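Local atomic coordinates of AGR_L_2016p (Agrobacterium tumefaciens, PDB entry 2GVH), a protein that probably hydrolyses the thioester bond of acyl-CoA molecules, releasing coenzyme A and the free acid. Residues Leu31-Phe36 with Met186-Phe191; Glu114-Arg119 with Gly199-Leu204. All coordinates share one frame; numbering follows the deposited sequence.

In the fold
Both contacts join the two hot-dog halves of one chain. From the N terminus, Leu31-Phe36 lies on outer strand 29-35 of the first sheet, and Glu114-Arg119 runs from strand 104-115 into the turn toward strand 121-133. In the second half, Met186-Phe191 belongs to helix 179-198, and Gly199-Leu204 leads from its end into strand 202-211. Interaction 1 thus closes a loop of 149 intervening residues and interaction 2 one of 79; since their segments alternate, the loops cross instead of nesting. Their centres lie about 11 Å apart, and they touch directly: Val35 O is 3.6 Å from Ile116 CD1, and Phe191 CZ 4.0 Å from Leu201 CD1.

Interaction 1 (Leu31-Phe36 with Met186-Phe191); sequences LIDIVF and MTKAAF
Lys188 NZ approaches two oxygens of the 31-36 segment, Asp33 OD1 at 3.9 Å and the Ile32 carbonyl oxygen at 3.7 Å. The first pair is a long salt bridge; the second is no more than proximity. This meeting ties an outer strand of one hot-dog domain to the helix of the other, and the short axes of strand 31-35 and helix 186-191 pass 9.7 Å apart at 75°.

Lys188 CG is anti to its backbone N (chi1 -166°), which sets it 3.8 Å from Ile34 CD1; beyond it the chain bends at chi3, and NZ ends near Asp33 and the Ile32 carbonyl. Asp33 OD1 also takes a weak, strongly bent bond from Ile34 N. The other carboxylate oxygen, OD2, makes a weak hydrogen bond with His42 NE2.

Apolar contact continues beyond the lysine. Ile34 and Phe191 both point toward the opposite segment from the backbone, and Ile34 CD1 lies 3.7 Å from Phe191 CD1, with Ile34 CG1 also near CD1 and CE1 of that ring. Met262 of strand 252-264 packs against Phe191 as well, joining the helix to its own sheet. The rings of Phe36 and Phe191 meet obliquely. Their nearest atoms are Phe36 CE2 and Phe191 CE2, at 4.1 Å, while Ile34 CG2 sits 3.8 Å above the Phe36 ring plane, displaced toward its rim.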
# COMPACT_ATOMS: atom_id res chain seq x y z
N LEU B 31 2.53 18.73 -0.56
CA LEU B 31 2.64 17.27 -0.70
C LEU B 31 2.50 16.94 -2.18
O LEU B 31 1.56 17.40 -2.82
CB LEU B 31 1.48 16.60 0.04
CG LEU B 31 1.42 15.09 0.21
CD1 LEU B 31 0.72 14.79 1.53
CD2 LEU B 31 0.71 14.36 -0.95
N ILE B 32 3.40 16.14 -2.72
CA ILE B 32 3.49 15.99 -4.14
C ILE B 32 3.40 14.53 -4.52
O ILE B 32 4.10 13.71 -3.95
CB ILE B 32 4.77 16.64 -4.72
CG1 ILE B 32 4.61 18.14 -4.69
CG2 ILE B 32 4.91 16.26 -6.13
CD1 ILE B 32 5.82 18.96 -5.02
N ASP B 33 2.52 14.21 -5.46
CA ASP B 33 2.42 12.87 -5.99
C ASP B 33 2.57 12.85 -7.50
O ASP B 33 2.12 13.73 -8.19
CB ASP B 33 1.09 12.26 -5.61
CG ASP B 33 1.07 10.73 -5.77
OD1 ASP B 33 2.16 10.11 -5.95
OD2 ASP B 33 -0.04 10.15 -5.74
N ILE B 34 3.22 11.83 -8.02
CA ILE B 34 3.38 11.69 -9.47
C ILE B 34 2.40 10.71 -10.05
O ILE B 34 2.29 9.62 -9.54
CB ILE B 34 4.74 11.17 -9.81
CG1 ILE B 34 5.78 12.12 -9.30
CG2 ILE B 34 4.90 11.01 -11.34
CD1 ILE B 34 6.92 11.38 -8.73
N VAL B 35 1.71 11.08 -11.12
CA VAL B 35 0.93 10.10 -11.91
C VAL B 35 1.67 9.90 -13.23
O VAL B 35 1.76 10.83 -14.02
CB VAL B 35 -0.50 10.62 -12.20
CG1 VAL B 35 -1.27 9.67 -13.08
CG2 VAL B 35 -1.25 10.87 -10.94
N PHE B 36 2.18 8.71 -13.47
CA PHE B 36 2.92 8.43 -14.71
C PHE B 36 2.06 8.24 -15.96
O PHE B 36 0.93 7.78 -15.86
CB PHE B 36 3.77 7.16 -14.55
CG PHE B 36 4.99 7.35 -13.72
CD1 PHE B 36 4.94 7.20 -12.34
CD2 PHE B 36 6.18 7.71 -14.30
CE1 PHE B 36 6.08 7.41 -11.54
CE2 PHE B 36 7.33 7.92 -13.52
CZ PHE B 36 7.28 7.77 -12.15
N MSE B 186 13.49 10.49 -1.26
CA MSE B 186 14.43 11.48 -1.72
C MSE B 186 14.49 11.44 -3.21
O MSE B 186 14.62 12.47 -3.85
CB MSE B 186 15.80 11.25 -1.12
CG MSE B 186 15.85 11.46 0.34
SE MSE B 186 17.54 10.78 1.03
CE MSE B 186 18.64 12.39 0.76
N THR B 187 14.40 10.25 -3.76
CA THR B 187 14.42 10.05 -5.17
C THR B 187 13.18 10.65 -5.81
O THR B 187 13.29 11.40 -6.77
CB THR B 187 14.51 8.54 -5.51
OG1 THR B 187 15.63 8.00 -4.81
CG2 THR B 187 14.77 8.34 -6.98
N LYS B 188 12.00 10.30 -5.32
CA LYS B 188 10.78 11.04 -5.68
C LYS B 188 11.05 12.56 -5.76
O LYS B 188 10.82 13.16 -6.80
CB LYS B 188 9.66 10.75 -4.70
CG LYS B 188 8.31 11.19 -5.19
CD LYS B 188 7.30 11.04 -4.11
CE LYS B 188 6.04 10.40 -4.63
NZ LYS B 188 5.16 10.17 -3.45
N ALA B 189 11.57 13.16 -4.70
CA ALA B 189 11.85 14.61 -4.78
C ALA B 189 12.85 14.96 -5.90
O ALA B 189 12.70 15.95 -6.57
CB ALA B 189 12.31 15.17 -3.41
N ALA B 190 13.83 14.10 -6.14
CA ALA B 190 14.78 14.34 -7.22
C ALA B 190 14.09 14.24 -8.59
O ALA B 190 14.38 14.99 -9.51
CB ALA B 190 15.88 13.33 -7.15
N PHE B 191 13.16 13.30 -8.72
CA PHE B 191 12.40 13.20 -9.95
C PHE B 191 11.59 14.47 -10.18
O PHE B 191 11.57 14.99 -11.27
CB PHE B 191 11.48 12.00 -9.89
CG PHE B 191 10.57 11.92 -11.04
CD1 PHE B 191 9.44 12.75 -11.11
CD2 PHE B 191 10.84 11.09 -12.10
CE1 PHE B 191 8.60 12.73 -12.21
CE2 PHE B 191 9.99 11.05 -13.19
CZ PHE B 191 8.88 11.87 -13.25

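Interaction 2 (Glu114-Arg119 with Gly199-Leu204); sequences ETIIGR and GKLVVL
Ile116, Ile117 and Gly118, in the turn after strand 104-115, meet Gly199, Lys200 and Leu201, where the chain leaves helix 179-198. At the start of the first segment, Glu114 braces the turn from within: its OE1 accepts a hydrogen bond from Arg119 NE at 2.7 Å, part of a salt bridge. The N-H...O angle of 170° and a carboxylate oxygen almost in the guanidinium plane show a straight, in-plane bond.

Thr115 braces the same turn from the next position. Its OG1 donates to Ile117 O at 2.7 Å, coming from above the carbonyl plane, and is also hydrogen-bonded to Gln120 N.

Ile116 carries the apolar part of the contact. With CG2 anti to its backbone N, that methyl lies against the backbone of Leu201, 3.7 Å from Leu201 CA, and 4.2 Å from Leu201 CB. Ser195 of the helix and Pro37 also pack on this isoleucine.

Ile117 follows with a backbone contact, its CA lying 3.3 Å from Gly199 O in a CA-H...O geometry. The same oxygen takes the one conventional hydrogen bond between the segments: Gly118 N donates to it at 2.8 Å and 166°, from 18° off the carbonyl plane. One carbonyl oxygen thus takes an N-H bond from Gly118 and a weaker C-H contact from Ile117. Both glycines have positive phi, and Gly199 does so as the first residue to depart from helical geometry.

Arg119 then turns its side chain back to Glu114, and that side chain also packs on Arg196 of helix 179-198. A β-hairpin connection of one hot-dog domain thus meets the helix-to-strand connection of the other, consistent with a tandem, double hot-dog fold, two hot-dog domains in one chain.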
# COMPACT_ATOMS: atom_id res chain seq x y z
N GLU B 114 0.21 19.47 -13.09
CA GLU B 114 0.97 19.97 -14.23
C GLU B 114 1.47 18.80 -15.06
O GLU B 114 1.97 17.85 -14.49
CB GLU B 114 2.15 20.80 -13.74
CG GLU B 114 1.77 22.17 -13.27
CD GLU B 114 2.91 22.96 -12.65
OE1 GLU B 114 4.09 22.81 -13.07
OE2 GLU B 114 2.62 23.77 -11.73
N THR B 115 1.36 18.86 -16.39
CA THR B 115 1.85 17.76 -17.21
C THR B 115 3.32 17.58 -16.92
O THR B 115 4.03 18.54 -16.65
CB THR B 115 1.69 17.96 -18.74
OG1 THR B 115 2.28 19.20 -19.13
CG2 THR B 115 0.27 17.94 -19.16
N ILE B 116 3.77 16.33 -16.99
CA ILE B 116 5.16 16.01 -16.86
C ILE B 116 5.86 16.54 -18.09
O ILE B 116 6.90 17.18 -17.97
CB ILE B 116 5.38 14.48 -16.71
CG1 ILE B 116 4.82 14.01 -15.37
CG2 ILE B 116 6.85 14.12 -16.85
CD1 ILE B 116 4.62 12.56 -15.27
N ILE B 117 5.30 16.25 -19.27
CA ILE B 117 5.83 16.75 -20.52
C ILE B 117 5.18 18.10 -20.80
O ILE B 117 3.98 18.17 -21.01
CB ILE B 117 5.57 15.78 -21.73
CG1 ILE B 117 6.21 14.41 -21.49
CG2 ILE B 117 6.10 16.38 -23.03
CD1 ILE B 117 5.46 13.30 -22.16
N GLY B 118 5.98 19.16 -20.77
CA GLY B 118 5.49 20.50 -21.05
C GLY B 118 5.14 21.38 -19.85
O GLY B 118 5.12 22.59 -19.98
N ARG B 119 4.85 20.78 -18.70
CA ARG B 119 4.49 21.58 -17.48
C ARG B 119 3.28 22.52 -17.68
O ARG B 119 3.31 23.71 -17.32
CB ARG B 119 5.70 22.38 -16.95
CG ARG B 119 6.13 22.02 -15.56
CD ARG B 119 7.04 23.10 -14.96
NE ARG B 119 6.63 23.43 -13.60
CZ ARG B 119 7.37 24.08 -12.72
NH1 ARG B 119 8.60 24.50 -13.05
NH2 ARG B 119 6.88 24.32 -11.50
N GLY B 199 11.19 19.97 -18.19
CA GLY B 199 9.89 19.88 -18.84
C GLY B 199 9.59 18.52 -19.45
O GLY B 199 8.63 18.38 -20.19
N LYS B 200 10.37 17.52 -19.10
CA LYS B 200 10.24 16.20 -19.72
C LYS B 200 10.19 15.14 -18.64
O LYS B 200 10.50 15.40 -17.48
CB LYS B 200 11.44 15.93 -20.65
CG LYS B 200 11.56 16.85 -21.85
CD LYS B 200 12.88 16.59 -22.62
CE LYS B 200 12.72 16.78 -24.12
NZ LYS B 200 12.52 18.20 -24.48
N LEU B 201 9.82 13.92 -19.05
CA LEU B 201 9.98 12.75 -18.21
C LEU B 201 11.45 12.54 -17.90
O LEU B 201 12.29 12.71 -18.78
CB LEU B 201 9.43 11.54 -18.92
CG LEU B 201 9.37 10.19 -18.23
CD1 LEU B 201 8.70 10.28 -16.86
CD2 LEU B 201 8.60 9.26 -19.16
N VAL B 202 11.79 12.17 -16.67
CA VAL B 202 13.18 11.86 -16.35
C VAL B 202 13.33 10.50 -15.68
O VAL B 202 12.37 9.97 -15.12
CB VAL B 202 13.81 12.92 -15.43
CG1 VAL B 202 13.71 14.29 -16.07
CG2 VAL B 202 13.12 12.93 -14.11
N VAL B 203 14.53 9.93 -15.74
CA VAL B 203 14.80 8.64 -15.09
C VAL B 203 16.08 8.71 -14.31
O VAL B 203 17.02 9.40 -14.69
CB VAL B 203 14.88 7.48 -16.10
CG1 VAL B 203 13.53 7.27 -16.76
CG2 VAL B 203 15.97 7.76 -17.14
N LEU B 204 16.08 8.03 -13.17
CA LEU B 204 17.23 7.89 -12.31
C LEU B 204 18.33 7.07 -13.00
O LEU B 204 18.06 5.93 -13.44
CB LEU B 204 16.79 7.15 -11.04
CG LEU B 204 17.90 6.79 -10.07
CD1 LEU B 204 18.43 8.08 -9.41
CD2 LEU B 204 17.39 5.84 -9.04